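Local structure of short chain dehydrogenase (6UH2) at residues B[12-17]-B[242-247]; B[29-34]-B[204-209]; B[149-154]-B[254-259]. The protein binds NAD+ and, as a member of the short-chain dehydrogenase/reductase family, probably uses it to interconvert CH-OH and carbonyl groups. All coordinates share one frame; numbering follows the deposited sequence. Where two conformers were deposited one is given.

Contact 1 of 3, residues B[12-17]-B[242-247]; sequences KNFSDE and SSLSEY
Glu17 and Ser243 carry the polar half of this contact, where the two carboxylate oxygens of the glutamate take two different donors from one residue. Ser243 OG donates to Glu17 OE1 over 2.7 Å, on the syn lone pair of that oxygen. The backbone amide Ser243 N reaches Glu17 OE2 at 2.6 Å with an N-H...O angle of 145°, and comes from above the carboxylate plane. Glu17 CG lies anti to the backbone N (chi1 175°), which carries it toward Ser242 CB, 3.9 Å away. Held by both oxygens, the carboxylate has its rotation fixed, and Ser242 CB packs 3.6 Å from Glu17 CD.

The apolar half joins Phe14 to Leu244, whose side chains cross at about a right angle. In one of the two modelled conformers of Leu244, its CD2 touches Phe14 CE1 at 3.8 Å and lies equally near CZ. Ser242 OG comes to the edge of the same ring, 3.8 Å from Phe14 CE1; it is hydrogen-bonded to the carbonyl oxygens of Phe238 and Phe239 at the end of helix 231-240, and the Phe238 ring meets that of Phe14 edge-to-face. Across the subunit interface, Phe14 packs on Leu244 of the second subunit and Leu244 on its Phe14.

The arrangement joins helix 12-18 to the loop leading into strand 252-255, the last strand of the Rossmann-type sheet, where the two subunits meet away from the NAD site.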
loop_
_atom_site.group_PDB
_atom_site.type_symbol
_atom_site.label_atom_id
_atom_site.label_comp_id
_atom_site.label_asym_id
_atom_site.label_seq_id
_atom_site.Cartn_x
_atom_site.Cartn_y
_atom_site.Cartn_z
ATOM N N LYS B 12 -3.654 0.306 18.370
ATOM C CA LYS B 12 -3.247 1.438 19.199
ATOM C C LYS B 12 -2.480 2.474 18.391
ATOM O O LYS B 12 -2.704 3.681 18.548
ATOM C CB LYS B 12 -2.401 0.951 20.376
ATOM N N ASN B 13 -1.576 2.022 17.515
ATOM C CA ASN B 13 -0.895 2.952 16.618
ATOM C C ASN B 13 -1.897 3.848 15.904
ATOM O O ASN B 13 -1.664 5.053 15.761
ATOM C CB ASN B 13 -0.038 2.193 15.602
ATOM C CG ASN B 13 1.183 1.552 16.233
ATOM O OD1 ASN B 13 1.080 0.520 16.897
ATOM N ND2 ASN B 13 2.350 2.158 16.024
ATOM N N PHE B 14 -3.041 3.285 15.496
ATOM C CA PHE B 14 -4.037 4.049 14.751
ATOM C C PHE B 14 -4.934 4.880 15.665
ATOM O O PHE B 14 -5.293 6.008 15.315
ATOM C CB PHE B 14 -4.872 3.110 13.883
ATOM C CG PHE B 14 -4.101 2.522 12.739
ATOM C CD1 PHE B 14 -3.162 3.287 12.061
ATOM C CD2 PHE B 14 -4.294 1.206 12.351
ATOM C CE1 PHE B 14 -2.432 2.750 11.012
ATOM C CE2 PHE B 14 -3.571 0.665 11.305
ATOM C CZ PHE B 14 -2.639 1.439 10.635
ATOM N N SER B 15 -5.330 4.345 16.818
ATOM C CA SER B 15 -6.066 5.162 17.779
ATOM C C SER B 15 -5.232 6.362 18.238
ATOM O O SER B 15 -5.721 7.499 18.257
ATOM C CB SER B 15 -6.491 4.308 18.969
ATOM O OG SER B 15 -7.640 4.860 19.578
ATOM N N ASP B 16 -3.973 6.125 18.627
ATOM C CA ASP B 16 -3.091 7.235 18.994
ATOM C C ASP B 16 -2.918 8.206 17.836
ATOM O O ASP B 16 -2.766 9.412 18.047
ATOM C CB ASP B 16 -1.715 6.724 19.425
ATOM C CG ASP B 16 -1.766 5.880 20.673
ATOM O OD1 ASP B 16 -2.758 5.989 21.426
ATOM O OD2 ASP B 16 -0.809 5.106 20.901
ATOM N N GLU B 17 -2.914 7.689 16.608
ATOM C CA GLU B 17 -2.671 8.503 15.420
ATOM C C GLU B 17 -3.893 9.323 15.017
ATOM O O GLU B 17 -3.776 10.505 14.673
ATOM C CB GLU B 17 -2.265 7.595 14.264
ATOM C CG GLU B 17 -2.103 8.296 12.952
ATOM C CD GLU B 17 -0.657 8.403 12.561
ATOM O OE1 GLU B 17 0.159 7.621 13.099
ATOM O OE2 GLU B 17 -0.343 9.277 11.732
ATOM N N SER B 242 -1.914 7.763 7.488
ATOM C CA SER B 242 -1.244 7.803 8.783
ATOM C C SER B 242 0.258 8.023 8.596
ATOM O O SER B 242 0.789 7.971 7.483
ATOM C CB SER B 242 -1.474 6.503 9.555
ATOM O OG SER B 242 -0.783 5.446 8.909
ATOM N N SER B 243 0.954 8.232 9.715
ATOM C CA SER B 243 2.403 8.423 9.678
ATOM C C SER B 243 3.165 7.179 9.234
ATOM O O SER B 243 4.376 7.267 9.004
ATOM C CB SER B 243 2.897 8.867 11.058
ATOM O OG SER B 243 2.612 7.864 12.015
ATOM N N LEU B 244 2.504 6.024 9.124
ATOM C CA LEU B 244 3.173 4.843 8.594
ATOM C C LEU B 244 3.575 5.019 7.133
ATOM O O LEU B 244 4.401 4.250 6.634
ATOM C CB LEU B 244 2.274 3.613 8.742
ATOM C CG LEU B 244 2.229 2.866 10.083
ATOM C CD1 LEU B 244 2.021 3.794 11.273
ATOM C CD2 LEU B 244 1.133 1.816 10.040
ATOM N N SER B 245 3.015 6.014 6.439
ATOM C CA SER B 245 3.322 6.262 5.033
ATOM C C SER B 245 3.840 7.686 4.800
ATOM O O SER B 245 3.631 8.248 3.727
ATOM C CB SER B 245 2.087 5.992 4.167
ATOM O OG SER B 245 1.026 6.857 4.571
ATOM N N GLU B 246 4.544 8.267 5.783
ATOM C CA GLU B 246 5.046 9.645 5.669
ATOM C C GLU B 246 5.813 9.923 4.379
ATOM O O GLU B 246 5.823 11.064 3.894
ATOM C CB GLU B 246 5.978 9.973 6.844
ATOM C CG GLU B 246 5.277 10.364 8.111
ATOM C CD GLU B 246 6.247 10.739 9.228
ATOM O OE1 GLU B 246 5.772 11.226 10.277
ATOM O OE2 GLU B 246 7.476 10.539 9.063
ATOM N N TYR B 247 6.510 8.926 3.841
ATOM C CA TYR B 247 7.343 9.117 2.660
ATOM C C TYR B 247 6.689 8.546 1.397
ATOM O O TYR B 247 7.376 8.306 0.400
ATOM C CB TYR B 247 8.726 8.493 2.901
ATOM C CG TYR B 247 9.873 8.982 2.026
ATOM C CD1 TYR B 247 10.212 10.331 1.964
ATOM C CD2 TYR B 247 10.657 8.078 1.302
ATOM C CE1 TYR B 247 11.287 10.769 1.176
ATOM C CE2 TYR B 247 11.737 8.507 0.515
ATOM C CZ TYR B 247 12.049 9.844 0.458
ATOM O OH TYR B 247 13.114 10.265 -0.328
#

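Contact 2 of 3, residues B[29-34]-B[204-209]; sequences SGQIGS and GGIFAN. With NAD (nicotinamide-adenine-dinucleotide), chain D.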
loop_
_atom_site.group_PDB
_atom_site.type_symbol
_atom_site.label_atom_id
_atom_site.label_comp_id
_atom_site.label_asym_id
_atom_site.label_seq_id
_atom_site.Cartn_x
_atom_site.Cartn_y
_atom_site.Cartn_z
ATOM N N SER B 29 -21.813 7.540 2.681
ATOM C CA SER B 29 -22.993 6.734 2.962
ATOM C C SER B 29 -23.023 5.421 2.182
ATOM O O SER B 29 -23.882 4.575 2.465
ATOM C CB SER B 29 -24.265 7.538 2.667
ATOM O OG SER B 29 -24.313 8.697 3.486
ATOM N N GLY B 30 -22.115 5.229 1.223
ATOM C CA GLY B 30 -22.142 4.067 0.355
ATOM C C GLY B 30 -21.561 2.832 1.022
ATOM O O GLY B 30 -21.270 2.808 2.218
ATOM N N GLN B 31 -21.402 1.771 0.225
ATOM C CA GLN B 31 -20.937 0.507 0.791
ATOM C C GLN B 31 -19.527 0.638 1.352
ATOM O O GLN B 31 -19.269 0.290 2.511
ATOM C CB GLN B 31 -20.988 -0.616 -0.246
ATOM C CG GLN B 31 -20.704 -1.979 0.386
ATOM C CD GLN B 31 -20.737 -3.119 -0.596
ATOM O OE1 GLN B 31 -20.808 -2.912 -1.811
ATOM N NE2 GLN B 31 -20.695 -4.345 -0.077
ATOM N N ILE B 32 -18.593 1.137 0.546
ATOM C CA ILE B 32 -17.228 1.282 1.042
ATOM C C ILE B 32 -17.150 2.445 2.024
ATOM O O ILE B 32 -16.557 2.325 3.101
ATOM C CB ILE B 32 -16.242 1.465 -0.131
ATOM C CG1 ILE B 32 -16.076 0.151 -0.889
ATOM C CG2 ILE B 32 -14.884 1.971 0.374
ATOM C CD1 ILE B 32 -15.337 0.294 -2.214
ATOM N N GLY B 33 -17.758 3.582 1.661
ATOM C CA GLY B 33 -17.705 4.760 2.514
ATOM C C GLY B 33 -18.190 4.504 3.929
ATOM O O GLY B 33 -17.566 4.952 4.896
ATOM N N SER B 34 -19.293 3.757 4.077
ATOM C CA SER B 34 -19.813 3.521 5.420
ATOM C C SER B 34 -18.844 2.682 6.246
ATOM O O SER B 34 -18.683 2.924 7.448
ATOM C CB SER B 34 -21.190 2.861 5.356
ATOM O OG SER B 34 -21.141 1.650 4.634
ATOM N N GLY B 204 -10.476 -3.825 -6.015
ATOM C CA GLY B 204 -11.113 -4.802 -6.860
ATOM C C GLY B 204 -12.608 -4.838 -6.583
ATOM O O GLY B 204 -13.146 -4.086 -5.770
ATOM N N GLY B 205 -13.291 -5.739 -7.282
ATOM C CA GLY B 205 -14.736 -5.815 -7.137
ATOM C C GLY B 205 -15.126 -6.219 -5.723
ATOM O O GLY B 205 -14.508 -7.093 -5.112
ATOM N N ILE B 206 -16.165 -5.573 -5.204
ATOM C CA ILE B 206 -16.632 -5.781 -3.838
ATOM C C ILE B 206 -17.934 -6.569 -3.883
ATOM O O ILE B 206 -18.871 -6.195 -4.605
ATOM C CB ILE B 206 -16.819 -4.440 -3.104
ATOM C CG1 ILE B 206 -15.509 -3.646 -3.123
ATOM C CG2 ILE B 206 -17.312 -4.672 -1.675
ATOM C CD1 ILE B 206 -14.367 -4.343 -2.380
ATOM N N PHE B 207 -17.991 -7.659 -3.117
ATOM C CA PHE B 207 -19.216 -8.447 -3.026
ATOM C C PHE B 207 -20.384 -7.607 -2.504
ATOM O O PHE B 207 -20.282 -6.938 -1.469
ATOM C CB PHE B 207 -18.980 -9.664 -2.126
ATOM C CG PHE B 207 -20.219 -10.462 -1.861
ATOM C CD1 PHE B 207 -20.710 -11.340 -2.808
ATOM C CD2 PHE B 207 -20.901 -10.325 -0.669
ATOM C CE1 PHE B 207 -21.855 -12.066 -2.567
ATOM C CE2 PHE B 207 -22.054 -11.049 -0.430
ATOM C CZ PHE B 207 -22.524 -11.918 -1.379
ATOM N N ALA B 208 -21.496 -7.631 -3.239
ATOM C CA ALA B 208 -22.709 -6.926 -2.844
ATOM C C ALA B 208 -23.957 -7.680 -3.296
ATOM O O ALA B 208 -24.400 -8.619 -2.624
ATOM C CB ALA B 208 -22.711 -5.504 -3.415
ATOM N N ASN B 209 -24.530 -7.274 -4.432
ATOM C CA ASN B 209 -25.763 -7.846 -4.968
ATOM C C ASN B 209 -25.573 -8.383 -6.383
ATOM O O ASN B 209 -26.487 -8.334 -7.210
ATOM C CB ASN B 209 -26.895 -6.820 -4.949
ATOM C CG ASN B 209 -27.463 -6.613 -3.567
ATOM O OD1 ASN B 209 -27.776 -7.575 -2.861
ATOM N ND2 ASN B 209 -27.589 -5.355 -3.163
HETATM P PA NAD D . -21.763 3.057 -3.588
HETATM O O1A NAD D . -22.622 3.201 -4.869
HETATM O O2A NAD D . -22.174 2.063 -2.500
HETATM O O5B NAD D . -21.521 4.514 -2.879
HETATM C C5B NAD D . -21.223 5.697 -3.596
HETATM C C4B NAD D . -21.678 6.799 -2.677
HETATM O O4B NAD D . -21.343 8.038 -3.407
HETATM C C3B NAD D . -23.194 6.804 -2.428
HETATM O O3B NAD D . -23.478 6.978 -1.019
HETATM C C2B NAD D . -23.661 8.054 -3.187
HETATM O O2B NAD D . -24.807 8.665 -2.577
HETATM C C1B NAD D . -22.396 8.943 -3.192
HETATM N N9A NAD D . -22.577 9.941 -4.241
HETATM C C8A NAD D . -23.140 9.778 -5.506
HETATM N N7A NAD D . -23.198 10.912 -6.151
HETATM C C5A NAD D . -22.680 11.867 -5.277
HETATM C C6A NAD D . -22.501 13.243 -5.368
HETATM N N6A NAD D . -22.839 13.943 -6.470
HETATM N N1A NAD D . -21.952 13.881 -4.323
HETATM C C2A NAD D . -21.610 13.203 -3.225
HETATM N N3A NAD D . -21.757 11.889 -3.041
HETATM C C4A NAD D . -22.296 11.262 -4.098
HETATM O O3 NAD D . -20.229 2.752 -4.006
HETATM P PN NAD D . -19.049 1.884 -3.331
HETATM O O1N NAD D . -19.016 0.450 -3.917
HETATM O O2N NAD D . -19.061 2.186 -1.829
HETATM O O5D NAD D . -17.799 2.686 -4.116
HETATM C C5D NAD D . -17.078 3.674 -3.411
HETATM C C4D NAD D . -15.892 4.056 -4.293
HETATM O O4D NAD D . -15.104 2.863 -4.687
HETATM C C3D NAD D . -16.385 4.627 -5.622
HETATM O O3D NAD D . -15.484 5.633 -6.102
HETATM C C2D NAD D . -16.314 3.445 -6.637
HETATM O O2D NAD D . -16.114 3.857 -7.979
HETATM C C1D NAD D . -15.050 2.727 -6.082
HETATM N N1N NAD D . -15.004 1.252 -6.381
HETATM C C2N NAD D . -16.017 0.423 -6.005
HETATM C C3N NAD D . -15.927 -0.914 -6.301
HETATM C C7N NAD D . -17.043 -1.813 -5.892
HETATM O O7N NAD D . -17.049 -2.957 -6.319
HETATM N N7N NAD D . -17.993 -1.327 -5.061
HETATM C C4N NAD D . -14.788 -1.386 -6.978
HETATM C C5N NAD D . -13.793 -0.530 -7.346
HETATM C C6N NAD D . -13.914 0.821 -7.028
HETATM O O HOH W 1 -19.994 -3.733 -4.713
#
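The glycine-rich turn at the start of helix 31-42, which fits the GxGxxG pattern of Rossmann-type dinucleotide-binding folds, meets the loop after strand 197-203 through Gln31 and Ile206, both of which bind NAD. Gln31 NE2 donates to Phe207 O at 3.0 Å and 161°, the acceptor lying close to the plane of the amide. Gln31 CG is anti to the backbone N (chi1 -172°), and the chain, extended beyond it, runs antiparallel to the side chain of Ile206. Ile206 CG2 lies 3.8 Å from Gln31 NE2, while Ala208 CB packs 3.6 Å from Gln31 OE1. Deeper in, Ile32 CD1 meets Ile206 CG1 at 4.0 Å.

The cofactor is held from both segments. Gln31 N and Ile32 N donate to NAD O2A and O2N, one oxygen on each phosphate, the second at 2.6 Å. From the other segment Ile206 N donates to the carboxamide oxygen O7N of NAD at 3.0 Å. A water accepts from NAD N7N and bridges to Gln31 OE1 and Ile206 O.

Backbone amides at a helix N terminus probably stabilise the negative pyrophosphate, while the Ile206 amide, with the water on N7N, would limit rotation of the carboxamide.

Contact 3 of 3, residues B[149-154]-B[254-259]; sequences GSIYGV and LIDGGF. With NAD (nicotinamide-adenine-dinucleotide), chain D.
Ile151 is the centre of the tightly packed part of this contact, sending its two branches to different partners on residues 254-259. Its CG1 lies between the backbone N and the carbonyl carbon (chi1 53°), and CG2 is anti to the carbonyl carbon. Ile151 CG2 presses on Asp256 CB at 3.5 Å and also meets Leu254 CD2 at 3.9 Å. Beyond CG1, Ile151 CD1 sits over one face of the Phe259 ring in a CH-pi contact, 4.1 Å from the ring centroid and 29° off its normal. The same methyl lies 3.7 Å above the plane of the Tyr152 ring, offset toward the rim. Phe259 is further fixed by a stack with Tyr218.

Each loop is also braced by a local turn: Ser150 OG accepts from Tyr152 N in an ST turn, and Asp256 OD1 takes Gly258 N in an Asx turn within a type I' beta turn.

The loose side is at exposed Val154, whose CG1 is 4.3 Å from CD1 of Leu254, itself modelled in two conformers. Tyr152 OH makes a long contact, 4.4 Å from Phe259 CZ; its ring packs toward Tyr173 of helix 171-191.

No hydrogen bond crosses between the segments. Gly149 O lies 3.5 Å from NAD C6N and Ser150 OG 3.7 Å from NAD C5N, so the Ile151 cluster continues the loop lining the nicotinamide in this Rossmann-fold SDR site.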
loop_
_atom_site.group_PDB
_atom_site.type_symbol
_atom_site.label_atom_id
_atom_site.label_comp_id
_atom_site.label_asym_id
_atom_site.label_seq_id
_atom_site.Cartn_x
_atom_site.Cartn_y
_atom_site.Cartn_z
ATOM N N GLY B 149 -9.645 5.023 -7.014
ATOM C CA GLY B 149 -9.653 4.553 -8.380
ATOM C C GLY B 149 -10.515 3.317 -8.504
ATOM O O GLY B 149 -11.607 3.245 -7.923
ATOM N N SER B 150 -10.011 2.333 -9.248
ATOM C CA SER B 150 -10.656 1.052 -9.486
ATOM C C SER B 150 -9.687 0.188 -10.273
ATOM O O SER B 150 -8.863 0.705 -11.040
ATOM C CB SER B 150 -11.968 1.208 -10.277
ATOM O OG SER B 150 -12.430 -0.070 -10.701
ATOM N N ILE B 151 -9.806 -1.131 -10.105
ATOM C CA ILE B 151 -9.103 -2.016 -11.033
ATOM C C ILE B 151 -9.402 -1.635 -12.475
ATOM O O ILE B 151 -8.582 -1.868 -13.370
ATOM C CB ILE B 151 -9.470 -3.490 -10.778
ATOM C CG1 ILE B 151 -10.992 -3.672 -10.802
ATOM C CG2 ILE B 151 -8.862 -3.957 -9.461
ATOM C CD1 ILE B 151 -11.446 -5.132 -10.896
ATOM N N TYR B 152 -10.577 -1.068 -12.739
ATOM C CA TYR B 152 -10.941 -0.766 -14.118
ATOM C C TYR B 152 -10.398 0.576 -14.593
ATOM O O TYR B 152 -10.666 0.964 -15.733
ATOM C CB TYR B 152 -12.464 -0.819 -14.294
ATOM C CG TYR B 152 -13.010 -2.224 -14.117
ATOM C CD1 TYR B 152 -12.279 -3.332 -14.540
ATOM C CD2 TYR B 152 -14.236 -2.446 -13.511
ATOM C CE1 TYR B 152 -12.763 -4.616 -14.366
ATOM C CE2 TYR B 152 -14.725 -3.729 -13.333
ATOM C CZ TYR B 152 -13.984 -4.806 -13.761
ATOM O OH TYR B 152 -14.462 -6.089 -13.591
ATOM N N GLY B 153 -9.664 1.294 -13.750
ATOM C CA GLY B 153 -8.852 2.395 -14.221
ATOM C C GLY B 153 -7.434 1.998 -14.531
ATOM O O GLY B 153 -6.626 2.849 -14.919
ATOM N N VAL B 154 -7.124 0.705 -14.377
ATOM C CA VAL B 154 -5.798 0.123 -14.568
ATOM C C VAL B 154 -5.926 -1.017 -15.570
ATOM O O VAL B 154 -5.240 -1.054 -16.595
ATOM C CB VAL B 154 -5.220 -0.384 -13.229
ATOM C CG1 VAL B 154 -3.909 -1.109 -13.442
ATOM C CG2 VAL B 154 -5.054 0.755 -12.255
ATOM N N LEU B 254 -3.384 -0.973 -5.387
ATOM C CA LEU B 254 -4.423 -1.912 -5.801
ATOM C C LEU B 254 -4.663 -2.929 -4.697
ATOM O O LEU B 254 -3.723 -3.581 -4.225
ATOM C CB LEU B 254 -4.028 -2.626 -7.091
ATOM C CG LEU B 254 -4.197 -1.789 -8.360
ATOM C CD1 LEU B 254 -3.132 -2.147 -9.390
ATOM C CD2 LEU B 254 -5.593 -1.995 -8.924
ATOM N N ILE B 255 -5.920 -3.044 -4.278
ATOM C CA ILE B 255 -6.333 -3.967 -3.228
ATOM C C ILE B 255 -7.397 -4.835 -3.880
ATOM O O ILE B 255 -8.583 -4.513 -3.863
ATOM C CB ILE B 255 -6.859 -3.248 -1.985
ATOM C CG1 ILE B 255 -5.790 -2.263 -1.473
ATOM C CG2 ILE B 255 -7.224 -4.268 -0.882
ATOM C CD1 ILE B 255 -6.235 -1.389 -0.309
ATOM N N ASP B 256 -6.955 -5.911 -4.518
ATOM C CA ASP B 256 -7.803 -6.603 -5.481
ATOM C C ASP B 256 -7.545 -8.101 -5.518
ATOM O O ASP B 256 -7.978 -8.757 -6.480
ATOM C CB ASP B 256 -7.602 -6.035 -6.902
ATOM C CG ASP B 256 -6.243 -6.393 -7.510
ATOM O OD1 ASP B 256 -5.330 -6.861 -6.783
ATOM O OD2 ASP B 256 -6.083 -6.190 -8.735
ATOM N N GLY B 257 -6.842 -8.656 -4.532
ATOM C CA GLY B 257 -6.602 -10.086 -4.509
ATOM C C GLY B 257 -5.777 -10.608 -5.661
ATOM O O GLY B 257 -5.808 -11.810 -5.937
ATOM N N GLY B 258 -5.027 -9.744 -6.340
ATOM C CA GLY B 258 -4.262 -10.167 -7.503
ATOM C C GLY B 258 -4.991 -10.067 -8.827
ATOM O O GLY B 258 -4.471 -10.549 -9.843
ATOM N N PHE B 259 -6.173 -9.453 -8.850
ATOM C CA PHE B 259 -7.014 -9.472 -10.050
ATOM C C PHE B 259 -6.284 -8.925 -11.279
ATOM O O PHE B 259 -6.405 -9.478 -12.377
ATOM C CB PHE B 259 -8.290 -8.671 -9.788
ATOM C CG PHE B 259 -9.324 -8.802 -10.869
ATOM C CD1 PHE B 259 -9.321 -7.944 -11.960
ATOM C CD2 PHE B 259 -10.294 -9.781 -10.794
ATOM C CE1 PHE B 259 -10.277 -8.062 -12.963
ATOM C CE2 PHE B 259 -11.255 -9.904 -11.789
ATOM C CZ PHE B 259 -11.244 -9.036 -12.873
HETATM P PA NAD D . -21.763 3.057 -3.588
HETATM O O1A NAD D . -22.622 3.201 -4.869
HETATM O O2A NAD D . -22.174 2.063 -2.500
HETATM O O5B NAD D . -21.521 4.514 -2.879
HETATM C C5B NAD D . -21.223 5.697 -3.596
HETATM C C4B NAD D . -21.678 6.799 -2.677
HETATM O O4B NAD D . -21.343 8.038 -3.407
HETATM C C3B NAD D . -23.194 6.804 -2.428
HETATM O O3B NAD D . -23.478 6.978 -1.019
HETATM C C2B NAD D . -23.661 8.054 -3.187
HETATM O O2B NAD D . -24.807 8.665 -2.577
HETATM C C1B NAD D . -22.396 8.943 -3.192
HETATM N N9A NAD D . -22.577 9.941 -4.241
HETATM C C8A NAD D . -23.140 9.778 -5.506
HETATM N N7A NAD D . -23.198 10.912 -6.151
HETATM C C5A NAD D . -22.680 11.867 -5.277
HETATM C C6A NAD D . -22.501 13.243 -5.368
HETATM N N6A NAD D . -22.839 13.943 -6.470
HETATM N N1A NAD D . -21.952 13.881 -4.323
HETATM C C2A NAD D . -21.610 13.203 -3.225
HETATM N N3A NAD D . -21.757 11.889 -3.041
HETATM C C4A NAD D . -22.296 11.262 -4.098
HETATM O O3 NAD D . -20.229 2.752 -4.006
HETATM P PN NAD D . -19.049 1.884 -3.331
HETATM O O1N NAD D . -19.016 0.450 -3.917
HETATM O O2N NAD D . -19.061 2.186 -1.829
HETATM O O5D NAD D . -17.799 2.686 -4.116
HETATM C C5D NAD D . -17.078 3.674 -3.411
HETATM C C4D NAD D . -15.892 4.056 -4.293
HETATM O O4D NAD D . -15.104 2.863 -4.687
HETATM C C3D NAD D . -16.385 4.627 -5.622
HETATM O O3D NAD D . -15.484 5.633 -6.102
HETATM C C2D NAD D . -16.314 3.445 -6.637
HETATM O O2D NAD D . -16.114 3.857 -7.979
HETATM C C1D NAD D . -15.050 2.727 -6.082
HETATM N N1N NAD D . -15.004 1.252 -6.381
HETATM C C2N NAD D . -16.017 0.423 -6.005
HETATM C C3N NAD D . -15.927 -0.914 -6.301
HETATM C C7N NAD D . -17.043 -1.813 -5.892
HETATM O O7N NAD D . -17.049 -2.957 -6.319
HETATM N N7N NAD D . -17.993 -1.327 -5.061
HETATM C C4N NAD D . -14.788 -1.386 -6.978
HETATM C C5N NAD D . -13.793 -0.530 -7.346
HETATM C C6N NAD D . -13.914 0.821 -7.028
#

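In the fold
From the N terminus, helix 12-18 is the first element to be joined: contact 1 ties it to residues 242-247 and closes a loop of 224 residues around most of the Rossmann domain. Contact 2, wholly within that span, joins the start of helix 31-42 to the loop after strand 197-203. Contact 3 joins the loop after strand 144-148 to the end of edge strand 252-255, so its segments alternate with those of both other contacts. Contacts 2 and 3 touch, probably through a hydrogen bond from Gly204 N to Ile255 O, and both reach NAD. Contact 1 stands apart, its nearest atoms about 12 Å from contact 3, but both lie against the second subunit.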